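PDB 6FTF: protein kinase A regulatory subunit, putative from Trypanosoma cruzi, which probably restrains the catalytic subunit of a cAMP-independent protein kinase A and responds to nucleosides, such as 7-cyano-7-deazainosine, bound in its two cyclic nucleotide-binding domains. Local coordinates for residues K99-T104 against S171-Q176; G110-M115 against P119-V124; W134-D139 against N143-T148. One frame throughout, in Å; residues are numbered along the deposited sequence. Where two conformers were deposited one is given.

Contact 1 of 3, residues K99-T104 against S171-Q176. With 7CI (7-cyano-7-deazainosine), chain F.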
loop_
_atom_site.group_PDB
_atom_site.type_symbol
_atom_site.label_atom_id
_atom_site.label_comp_id
_atom_site.label_asym_id
_atom_site.label_seq_id
_atom_site.Cartn_x
_atom_site.Cartn_y
_atom_site.Cartn_z
ATOM N N LYS A 99 -11.005 -21.965 -1.337
ATOM C CA LYS A 99 -9.870 -21.048 -1.348
ATOM C C LYS A 99 -10.289 -19.755 -2.034
ATOM O O LYS A 99 -10.688 -19.768 -3.203
ATOM C CB LYS A 99 -8.696 -21.674 -2.093
ATOM C CG LYS A 99 -8.149 -22.942 -1.464
ATOM C CD LYS A 99 -6.982 -23.485 -2.276
ATOM C CE LYS A 99 -6.502 -24.817 -1.740
ATOM N NZ LYS A 99 -5.412 -25.380 -2.581
ATOM N N VAL A 100 -10.208 -18.641 -1.310
ATOM C CA VAL A 100 -10.658 -17.350 -1.825
ATOM C C VAL A 100 -9.536 -16.336 -2.005
ATOM O O VAL A 100 -9.764 -15.301 -2.648
ATOM C CB VAL A 100 -11.786 -16.748 -0.961
ATOM C CG1 VAL A 100 -12.979 -17.697 -0.921
ATOM C CG2 VAL A 100 -11.289 -16.447 0.446
ATOM N N TYR A 101 -8.346 -16.574 -1.460
ATOM C CA TYR A 101 -7.279 -15.588 -1.557
ATOM C C TYR A 101 -5.974 -16.287 -1.220
ATOM O O TYR A 101 -5.972 -17.291 -0.506
ATOM C CB TYR A 101 -7.525 -14.444 -0.573
ATOM C CG TYR A 101 -6.667 -13.220 -0.758
ATOM C CD1 TYR A 101 -7.054 -12.199 -1.614
ATOM C CD2 TYR A 101 -5.493 -13.055 -0.041
ATOM C CE1 TYR A 101 -6.279 -11.063 -1.768
ATOM C CE2 TYR A 101 -4.712 -11.927 -0.188
ATOM C CZ TYR A 101 -5.114 -10.934 -1.050
ATOM O OH TYR A 101 -4.344 -9.800 -1.209
ATOM N N LEU A 102 -4.870 -15.766 -1.750
ATOM C CA LEU A 102 -3.542 -16.304 -1.471
ATOM C C LEU A 102 -2.700 -15.215 -0.817
ATOM O O LEU A 102 -2.448 -14.169 -1.426
ATOM C CB LEU A 102 -2.854 -16.783 -2.749
ATOM C CG LEU A 102 -1.447 -17.363 -2.552
ATOM C CD1 LEU A 102 -1.511 -18.714 -1.886
ATOM C CD2 LEU A 102 -0.685 -17.445 -3.865
ATOM N N LYS A 103 -2.259 -15.464 0.414
ATOM C CA LYS A 103 -1.367 -14.565 1.135
ATOM C C LYS A 103 0.083 -14.954 0.871
ATOM O O LYS A 103 0.455 -16.129 1.011
ATOM C CB LYS A 103 -1.640 -14.637 2.641
ATOM C CG LYS A 103 -2.959 -13.975 3.083
ATOM C CD LYS A 103 -2.839 -12.460 3.189
ATOM C CE LYS A 103 -4.151 -11.793 3.567
ATOM N NZ LYS A 103 -3.941 -10.362 3.850
ATOM N N THR A 104 0.895 -13.978 0.487
ATOM C CA THR A 104 2.277 -14.214 0.093
ATOM C C THR A 104 3.209 -13.392 0.983
ATOM O O THR A 104 2.794 -12.750 1.952
ATOM C CB THR A 104 2.453 -13.907 -1.397
ATOM O OG1 THR A 104 2.121 -12.538 -1.627
ATOM C CG2 THR A 104 1.542 -14.793 -2.250
ATOM N N SER A 171 -13.791 -5.885 -2.326
ATOM C CA SER A 171 -13.881 -4.951 -1.205
ATOM C C SER A 171 -12.625 -5.035 -0.359
ATOM O O SER A 171 -12.043 -4.021 -0.002
ATOM C CB SER A 171 -15.124 -5.226 -0.340
ATOM O OG SER A 171 -15.265 -4.217 0.670
ATOM N N TYR A 172 -12.207 -6.268 -0.029
ATOM C CA TYR A 172 -11.016 -6.489 0.791
ATOM C C TYR A 172 -9.826 -5.764 0.193
ATOM O O TYR A 172 -9.081 -5.096 0.905
ATOM C CB TYR A 172 -10.715 -7.988 0.908
ATOM C CG TYR A 172 -9.566 -8.307 1.842
ATOM C CD1 TYR A 172 -8.250 -8.360 1.384
ATOM C CD2 TYR A 172 -9.782 -8.546 3.194
ATOM C CE1 TYR A 172 -7.193 -8.647 2.240
ATOM C CE2 TYR A 172 -8.733 -8.834 4.050
ATOM C CZ TYR A 172 -7.447 -8.868 3.560
ATOM O OH TYR A 172 -6.378 -9.161 4.383
ATOM N N GLU A 173 -9.617 -5.929 -1.103
ATOM C CA GLU A 173 -8.467 -5.309 -1.756
ATOM C C GLU A 173 -8.608 -3.795 -1.853
ATOM O O GLU A 173 -7.621 -3.068 -1.742
ATOM C CB GLU A 173 -8.267 -5.921 -3.136
ATOM C CG GLU A 173 -7.812 -7.353 -3.083
ATOM C CD GLU A 173 -7.823 -8.034 -4.437
ATOM O OE1 GLU A 173 -8.805 -7.842 -5.199
ATOM O OE2 GLU A 173 -6.843 -8.779 -4.720
ATOM N N LYS A 174 -9.817 -3.293 -2.079
ATOM C CA LYS A 174 -10.023 -1.847 -2.056
ATOM C C LYS A 174 -9.719 -1.268 -0.681
ATOM O O LYS A 174 -9.127 -0.194 -0.560
ATOM C CB LYS A 174 -11.452 -1.502 -2.489
ATOM C CG LYS A 174 -11.734 -1.796 -3.963
ATOM C CD LYS A 174 -13.094 -1.255 -4.398
ATOM C CE LYS A 174 -13.464 -1.616 -5.830
ATOM N NZ LYS A 174 -14.320 -2.817 -5.873
ATOM N N LEU A 175 -10.111 -1.977 0.373
ATOM C CA LEU A 175 -9.829 -1.505 1.727
ATOM C C LEU A 175 -8.339 -1.565 2.040
ATOM O O LEU A 175 -7.828 -0.700 2.765
ATOM C CB LEU A 175 -10.620 -2.317 2.734
ATOM C CG LEU A 175 -12.127 -2.051 2.637
ATOM C CD1 LEU A 175 -12.884 -3.158 3.326
ATOM C CD2 LEU A 175 -12.500 -0.686 3.211
ATOM N N GLN A 176 -7.631 -2.554 1.490
ATOM C CA GLN A 176 -6.175 -2.631 1.631
ATOM C C GLN A 176 -5.499 -1.424 0.987
ATOM O O GLN A 176 -4.525 -0.886 1.526
ATOM C CB GLN A 176 -5.697 -3.950 1.022
ATOM C CG GLN A 176 -4.227 -4.215 0.911
ATOM C CD GLN A 176 -3.999 -5.646 0.507
ATOM O OE1 GLN A 176 -4.145 -6.021 -0.670
ATOM N NE2 GLN A 176 -3.721 -6.465 1.478
HETATM C C1 7CI F . -7.630 -13.047 5.853
HETATM N N1 7CI F . -8.902 -12.878 5.083
HETATM O O1 7CI F . -7.747 -14.208 6.660
HETATM C C2 7CI F . -8.957 -12.478 3.811
HETATM N N2 7CI F . -7.966 -12.105 2.963
HETATM O O2 7CI F . -6.026 -11.712 6.884
HETATM C C3 7CI F . -8.307 -11.714 1.722
HETATM N N3 7CI F . -9.648 -11.702 1.317
HETATM O O3 7CI F . -7.387 -11.715 9.118
HETATM C C4 7CI F . -10.652 -12.070 2.158
HETATM N N4 7CI F . -13.678 -13.251 4.780
HETATM C C5 7CI F . -10.344 -12.480 3.456
HETATM O O5 7CI F . -11.833 -12.017 1.710
HETATM C C6 7CI F . -11.110 -12.938 4.595
HETATM C C7 7CI F . -10.132 -13.185 5.569
HETATM C C8 7CI F . -12.514 -13.110 4.695
HETATM C C9 7CI F . -7.372 -11.937 6.763
HETATM C C10 7CI F . -7.968 -12.384 7.992
HETATM C C11 7CI F . -7.595 -13.852 8.017
HETATM C C12 7CI F . -8.544 -14.741 8.939
HETATM O O4 7CI F . -9.897 -14.448 8.663
HETATM O O HOH W 1 -4.535 -8.618 -3.374
HETATM O O HOH W 2 -2.943 -9.107 1.502
#
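Tyr101, on the edge strand 98-103, and Tyr172, at the start of helix 171-178, meet edge-to-face around the base of the bound nucleoside, the edge of Tyr172 directed at the face of Tyr101 with the planes 59° apart. This is the tight part. Tyr172 lies nearly parallel to the base, whose C3 sits over the ring centre, 3.3 Å from Tyr172 CE1. The same C3 reaches the face of Tyr101 nearer its rim, 3.3 Å from Tyr101 CG. With CG anti to the backbone N (chi1 -175°), the Tyr172 ring leaves the helix toward the strand. There Lys103 NZ donates to Tyr172 OH at 2.8 Å, near the plane of the ring; the long lysine chain, bent at chi2, carries its ammonium into this buried corner, where it also donates to Ala108 O. Tyr172 OH also hydrogen-bonds Glu111 OE1, its strongest polar partner.

Away from the base the contact is looser and wet. One water joins Tyr101 OH to Glu173 OE2, to which it donates at 2.7 Å, and a second accepts from both Lys103 NZ and Gln176 NE2. An aromatic residue covering the base from a helix beyond the β-barrel recalls the capping residue of PKA regulatory subunits.

Contact 2 of 3, residues G110-M115 against P119-V124; sequences GELELM and PVVATV. With 7CI (7-cyano-7-deazainosine), chain F.
Glu113 and Val121 are joined by the one hydrogen bond that runs directly between the two segments: Val121 N donates to Glu113 OE2 at 2.9 Å. The bond is nearly straight (170° at the hydrogen), meets the anti side of the oxygen and lies only 15° out of the carboxylate plane. A bend at chi2 (71°) turns the carboxylate of Glu113 toward the sugar hydroxyls, with CG packed on the backbone of Val120, and holding OE2 in this way fixes how the carboxylate is turned.

The remaining polar contacts pass through the ribose. Both oxygens of Glu113 accept from it: OE1 from ligand O3 and OE2 from ligand O4, each at 2.7 Å. Ligand O2 donates to Glu111 OE2, also at 2.7 Å. Carboxylates suit the hydroxyls' donor side, main-chain N-H groups their acceptor side. Gly110 N reaches ligand O3 at 2.9 Å, Leu112 N adds a weak bond to the same atom, and Ala122 N meets ligand O4 at 3.0 Å. The helix 111-116 with the loop returning to strand 123-126 forms the phosphate-binding cassette of cyclic nucleotide-binding domains, here occupied by a nucleoside without a phosphate. Gly110, the N-cap residue, has a positive phi at which a CB would jam against the preceding carbonyl oxygen.

Apolar contact is slighter. In the conformer given, Leu112 CD2 approaches Val121 CG2 to 3.9 Å, the side chains crossing at about a right angle. Val121 CG1, anti to its own backbone N, turns to the nitrile and comes 3.4 Å from ligand N4. Val124 CG2 and the methyl of Ala122 line the same pocket, while the CB of Val120 is directed away from the helix segment, and its side chain touches Met73.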
loop_
_atom_site.group_PDB
_atom_site.type_symbol
_atom_site.label_atom_id
_atom_site.label_comp_id
_atom_site.label_asym_id
_atom_site.label_seq_id
_atom_site.Cartn_x
_atom_site.Cartn_y
_atom_site.Cartn_z
ATOM N N GLY A 110 -4.773 -12.036 10.228
ATOM C CA GLY A 110 -5.283 -11.768 11.556
ATOM C C GLY A 110 -5.762 -10.353 11.760
ATOM O O GLY A 110 -6.311 -10.035 12.824
ATOM N N GLU A 111 -5.571 -9.489 10.769
ATOM C CA GLU A 111 -5.919 -8.090 10.943
ATOM C C GLU A 111 -7.420 -7.858 10.947
ATOM O O GLU A 111 -7.889 -6.928 11.597
ATOM C CB GLU A 111 -5.223 -7.241 9.873
ATOM C CG GLU A 111 -5.924 -7.111 8.535
ATOM C CD GLU A 111 -6.050 -8.382 7.733
ATOM O OE1 GLU A 111 -6.907 -8.366 6.801
ATOM O OE2 GLU A 111 -5.315 -9.359 7.988
ATOM N N LEU A 112 -8.174 -8.682 10.232
ATOM C CA LEU A 112 -9.620 -8.517 10.198
ATOM C C LEU A 112 -10.204 -8.687 11.594
ATOM O O LEU A 112 -11.044 -7.895 12.045
ATOM C CB LEU A 112 -10.189 -9.556 9.233
ATOM C CG LEU A 112 -11.642 -9.496 8.789
ATOM C CD1 LEU A 112 -11.960 -8.203 8.092
ATOM C CD2 LEU A 112 -11.887 -10.637 7.833
ATOM N N GLU A 113 -9.723 -9.705 12.305
ATOM C CA GLU A 113 -10.196 -10.008 13.640
ATOM C C GLU A 113 -9.783 -8.943 14.646
ATOM O O GLU A 113 -10.554 -8.615 15.552
ATOM C CB GLU A 113 -9.624 -11.355 14.052
ATOM C CG GLU A 113 -10.183 -12.525 13.258
ATOM C CD GLU A 113 -9.727 -12.621 11.806
ATOM O OE1 GLU A 113 -8.629 -12.107 11.455
ATOM O OE2 GLU A 113 -10.460 -13.226 11.002
ATOM N N LEU A 114 -8.558 -8.419 14.526
ATOM C CA LEU A 114 -8.083 -7.397 15.456
ATOM C C LEU A 114 -8.738 -6.049 15.206
ATOM O O LEU A 114 -9.075 -5.337 16.155
ATOM C CB LEU A 114 -6.563 -7.288 15.375
ATOM C CG LEU A 114 -5.804 -8.472 15.956
ATOM C CD1 LEU A 114 -4.342 -8.391 15.600
ATOM C CD2 LEU A 114 -5.985 -8.524 17.444
ATOM N N MET A 115 -8.927 -5.684 13.943
ATOM C CA MET A 115 -9.524 -4.393 13.628
ATOM C C MET A 115 -11.005 -4.360 13.992
ATOM O O MET A 115 -11.515 -3.322 14.431
ATOM C CB MET A 115 -9.312 -4.096 12.141
ATOM C CG MET A 115 -9.589 -2.649 11.718
ATOM S SD MET A 115 -9.244 -2.288 9.967
ATOM C CE MET A 115 -7.448 -2.320 9.916
ATOM N N PRO A 119 -14.391 -13.197 16.081
ATOM C CA PRO A 119 -13.666 -14.465 15.961
ATOM C C PRO A 119 -13.164 -14.664 14.542
ATOM O O PRO A 119 -13.614 -14.016 13.598
ATOM C CB PRO A 119 -14.720 -15.516 16.337
ATOM C CG PRO A 119 -15.683 -14.789 17.186
ATOM C CD PRO A 119 -15.759 -13.414 16.581
ATOM N N VAL A 120 -12.201 -15.574 14.399
ATOM C CA VAL A 120 -11.558 -15.788 13.109
ATOM C C VAL A 120 -12.599 -16.023 12.029
ATOM O O VAL A 120 -13.443 -16.919 12.138
ATOM C CB VAL A 120 -10.547 -16.944 13.199
ATOM C CG1 VAL A 120 -9.971 -17.242 11.834
ATOM C CG2 VAL A 120 -9.436 -16.592 14.202
ATOM N N VAL A 121 -12.507 -15.238 10.957
ATOM C CA VAL A 121 -13.497 -15.301 9.888
ATOM C C VAL A 121 -13.199 -16.435 8.914
ATOM O O VAL A 121 -14.113 -17.149 8.477
ATOM C CB VAL A 121 -13.563 -13.938 9.179
ATOM C CG1 VAL A 121 -14.483 -13.982 7.965
ATOM C CG2 VAL A 121 -14.022 -12.855 10.155
ATOM N N ALA A 122 -11.938 -16.608 8.534
ATOM C CA ALA A 122 -11.540 -17.592 7.540
ATOM C C ALA A 122 -10.347 -18.389 8.048
ATOM O O ALA A 122 -9.547 -17.901 8.853
ATOM C CB ALA A 122 -11.139 -16.922 6.221
ATOM N N THR A 123 -10.252 -19.635 7.601
ATOM C CA THR A 123 -9.092 -20.450 7.907
ATOM C C THR A 123 -7.903 -20.020 7.063
ATOM O O THR A 123 -8.041 -19.687 5.883
ATOM C CB THR A 123 -9.447 -21.915 7.681
ATOM O OG1 THR A 123 -10.405 -22.281 8.668
ATOM C CG2 THR A 123 -8.230 -22.822 7.797
ATOM N N VAL A 124 -6.729 -20.012 7.689
ATOM C CA VAL A 124 -5.474 -19.645 7.041
ATOM C C VAL A 124 -4.584 -20.874 7.060
ATOM O O VAL A 124 -4.153 -21.304 8.135
ATOM C CB VAL A 124 -4.803 -18.475 7.765
ATOM C CG1 VAL A 124 -3.503 -18.146 7.080
ATOM C CG2 VAL A 124 -5.740 -17.266 7.826
HETATM C C1 7CI F . -7.630 -13.047 5.853
HETATM N N1 7CI F . -8.902 -12.878 5.083
HETATM O O1 7CI F . -7.747 -14.208 6.660
HETATM C C2 7CI F . -8.957 -12.478 3.811
HETATM N N2 7CI F . -7.966 -12.105 2.963
HETATM O O2 7CI F . -6.026 -11.712 6.884
HETATM C C3 7CI F . -8.307 -11.714 1.722
HETATM N N3 7CI F . -9.648 -11.702 1.317
HETATM O O3 7CI F . -7.387 -11.715 9.118
HETATM C C4 7CI F . -10.652 -12.070 2.158
HETATM N N4 7CI F . -13.678 -13.251 4.780
HETATM C C5 7CI F . -10.344 -12.480 3.456
HETATM O O5 7CI F . -11.833 -12.017 1.710
HETATM C C6 7CI F . -11.110 -12.938 4.595
HETATM C C7 7CI F . -10.132 -13.185 5.569
HETATM C C8 7CI F . -12.514 -13.110 4.695
HETATM C C9 7CI F . -7.372 -11.937 6.763
HETATM C C10 7CI F . -7.968 -12.384 7.992
HETATM C C11 7CI F . -7.595 -13.852 8.017
HETATM C C12 7CI F . -8.544 -14.741 8.939
HETATM O O4 7CI F . -9.897 -14.448 8.663
#

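Contact 3 of 3, residues W134-D139 against N143-T148; sequences WVLDRD and NLVMGT
Asp139 O and Asn143 N close a helical i to i+4 hydrogen bond of 2.9 Å in helix 138-145, which follows strand 130-137 and widens into a π-type turn at 143-145. The side chain of Asn143 grips the same carbonyl a second time: Asn143 ND2 donates to Asp139 O at 2.9 Å, with 163° at the hydrogen. The two donors come from opposite faces of the carbonyl plane, each tilted from it, and the oxygen lies almost exactly in the amide plane of Asn143. CG stands beside the backbone N (chi1 -83°), which lets the short side chain fold back alongside its own helix. Asparagine fits because its amide is just long enough to place an N-H there, and the shared acceptor limits rotation of the amide.

This is the junction at which the β-barrel of a cyclic nucleotide-binding domain passes from its last strand into the helix that follows it. Asp137 occupies the N-cap position: its short carboxylate caps a backbone N of the first turn and also bonds Thr140 OG1. Beyond it, Arg138 forms a salt bridge with Asp117, outside the two segments.

On the inner side, Leu136 and Val145 point toward one another, and Leu136 CD2 lies 4.1 Å from Val145 CG2. The contact is small, a single methyl against another, but both residues are buried. Helix 51-60 covers the pair, its Val57 touching both side chains and Ala60 touching Leu136; branched aliphatic residues fill this wedge between strand and helices without bringing in polar atoms. Gly147, at positive phi, turns the chain out of the helix.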
loop_
_atom_site.group_PDB
_atom_site.type_symbol
_atom_site.label_atom_id
_atom_site.label_comp_id
_atom_site.label_asym_id
_atom_site.label_seq_id
_atom_site.Cartn_x
_atom_site.Cartn_y
_atom_site.Cartn_z
ATOM N N TRP A 134 6.379 -13.127 11.640
ATOM C CA TRP A 134 6.596 -12.325 12.834
ATOM C C TRP A 134 5.230 -11.965 13.409
ATOM O O TRP A 134 4.321 -11.566 12.669
ATOM C CB TRP A 134 7.435 -11.086 12.511
ATOM C CG TRP A 134 8.832 -11.468 12.146
ATOM C CD1 TRP A 134 9.315 -11.719 10.880
ATOM C CD2 TRP A 134 9.919 -11.730 13.042
ATOM N NE1 TRP A 134 10.635 -12.089 10.949
ATOM C CE2 TRP A 134 11.028 -12.102 12.259
ATOM C CE3 TRP A 134 10.073 -11.660 14.425
ATOM C CZ2 TRP A 134 12.265 -12.404 12.819
ATOM C CZ3 TRP A 134 11.299 -11.961 14.975
ATOM C CH2 TRP A 134 12.380 -12.334 14.175
ATOM N N VAL A 135 5.082 -12.119 14.715
ATOM C CA VAL A 135 3.776 -12.137 15.363
ATOM C C VAL A 135 3.677 -11.019 16.387
ATOM O O VAL A 135 4.552 -10.867 17.244
ATOM C CB VAL A 135 3.510 -13.498 16.024
ATOM C CG1 VAL A 135 2.046 -13.599 16.490
ATOM C CG2 VAL A 135 3.892 -14.630 15.078
ATOM N N LEU A 136 2.583 -10.265 16.306
ATOM C CA LEU A 136 2.307 -9.138 17.189
ATOM C C LEU A 136 1.077 -9.433 18.034
ATOM O O LEU A 136 0.104 -10.013 17.552
ATOM C CB LEU A 136 2.056 -7.871 16.367
ATOM C CG LEU A 136 1.953 -6.564 17.140
ATOM C CD1 LEU A 136 3.276 -6.213 17.802
ATOM C CD2 LEU A 136 1.528 -5.438 16.223
ATOM N N ASP A 137 1.129 -9.035 19.298
ATOM C CA ASP A 137 0.018 -9.224 20.217
ATOM C C ASP A 137 -1.085 -8.193 19.987
ATOM O O ASP A 137 -0.863 -7.098 19.461
ATOM C CB ASP A 137 0.531 -9.131 21.658
ATOM C CG ASP A 137 0.980 -7.724 22.024
ATOM O OD1 ASP A 137 2.085 -7.311 21.601
ATOM O OD2 ASP A 137 0.198 -7.014 22.707
ATOM N N ARG A 138 -2.281 -8.552 20.458
ATOM C CA ARG A 138 -3.469 -7.721 20.282
ATOM C C ARG A 138 -3.297 -6.340 20.895
ATOM O O ARG A 138 -3.667 -5.337 20.280
ATOM C CB ARG A 138 -4.671 -8.425 20.904
ATOM C CG ARG A 138 -5.938 -7.591 20.987
ATOM C CD ARG A 138 -7.077 -8.528 21.389
ATOM N NE ARG A 138 -8.402 -7.931 21.451
ATOM C CZ ARG A 138 -9.496 -8.630 21.746
ATOM N NH1 ARG A 138 -9.406 -9.934 21.999
ATOM N NH2 ARG A 138 -10.679 -8.036 21.787
ATOM N N ASP A 139 -2.796 -6.263 22.128
ATOM C CA ASP A 139 -2.759 -4.968 22.803
ATOM C C ASP A 139 -1.818 -4.012 22.092
ATOM O O ASP A 139 -2.127 -2.826 21.948
ATOM C CB ASP A 139 -2.368 -5.120 24.276
ATOM C CG ASP A 139 -3.483 -5.727 25.132
ATOM O OD1 ASP A 139 -4.626 -5.843 24.649
ATOM O OD2 ASP A 139 -3.206 -6.076 26.305
ATOM N N ASN A 143 -3.202 -0.557 20.568
ATOM C CA ASN A 143 -2.737 0.681 21.181
ATOM C C ASN A 143 -1.811 1.466 20.273
ATOM O O ASN A 143 -1.865 2.703 20.269
ATOM C CB ASN A 143 -2.011 0.391 22.488
ATOM C CG ASN A 143 -2.947 0.234 23.629
ATOM O OD1 ASN A 143 -3.336 1.222 24.268
ATOM N ND2 ASN A 143 -3.344 -0.993 23.898
ATOM N N LEU A 144 -0.945 0.792 19.520
ATOM C CA LEU A 144 0.103 1.480 18.781
ATOM C C LEU A 144 -0.074 1.485 17.274
ATOM O O LEU A 144 0.513 2.349 16.605
ATOM C CB LEU A 144 1.467 0.863 19.091
ATOM C CG LEU A 144 1.901 0.852 20.550
ATOM C CD1 LEU A 144 3.333 0.381 20.605
ATOM C CD2 LEU A 144 1.762 2.222 21.201
ATOM N N VAL A 145 -0.820 0.555 16.705
ATOM C CA VAL A 145 -0.905 0.423 15.261
ATOM C C VAL A 145 -2.237 0.913 14.719
ATOM O O VAL A 145 -2.277 1.704 13.778
ATOM C CB VAL A 145 -0.636 -1.025 14.822
ATOM C CG1 VAL A 145 -0.712 -1.131 13.292
ATOM C CG2 VAL A 145 0.705 -1.495 15.329
ATOM N N MET A 146 -3.337 0.434 15.283
ATOM C CA MET A 146 -4.623 0.572 14.613
ATOM C C MET A 146 -4.976 2.036 14.352
ATOM O O MET A 146 -5.417 2.392 13.251
ATOM C CB MET A 146 -5.696 -0.104 15.444
ATOM C CG MET A 146 -7.047 -0.004 14.807
ATOM S SD MET A 146 -8.199 -1.095 15.615
ATOM C CE MET A 146 -9.727 -0.584 14.836
ATOM N N GLY A 147 -4.825 2.887 15.355
ATOM C CA GLY A 147 -5.025 4.303 15.129
ATOM C C GLY A 147 -6.371 4.578 14.509
ATOM O O GLY A 147 -7.395 4.051 14.957
ATOM N N THR A 148 -6.365 5.398 13.460
ATOM C CA THR A 148 -7.576 5.814 12.769
ATOM C C THR A 148 -7.912 4.932 11.569
ATOM O O THR A 148 -8.507 5.411 10.601
ATOM C CB THR A 148 -7.469 7.286 12.365
ATOM O OG1 THR A 148 -6.288 7.476 11.584
ATOM C CG2 THR A 148 -7.444 8.198 13.604
#

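How the contacts relate
Contacts 1 and 2 hold the same nucleoside: contact 1 covers mainly the base and contact 2 mainly binds the ribose, though Val121 also touches the nitrile; their centres are 12 Å apart. They meet at a probable hydrogen bond of 2.6 Å between Tyr172 OH and Glu111 OE1, which couples the residue over the base to the sugar site. Contact 3 packs against the helix of contact 2, centres 14 Å apart, through Leu114 and Arg138 and through Met115 and Met146. It does not touch the ligand, the side chain of Leu136 lying about 13 Å from it. Along the chain, contacts 2 and 3 follow one another inside the long loop closed by contact 1.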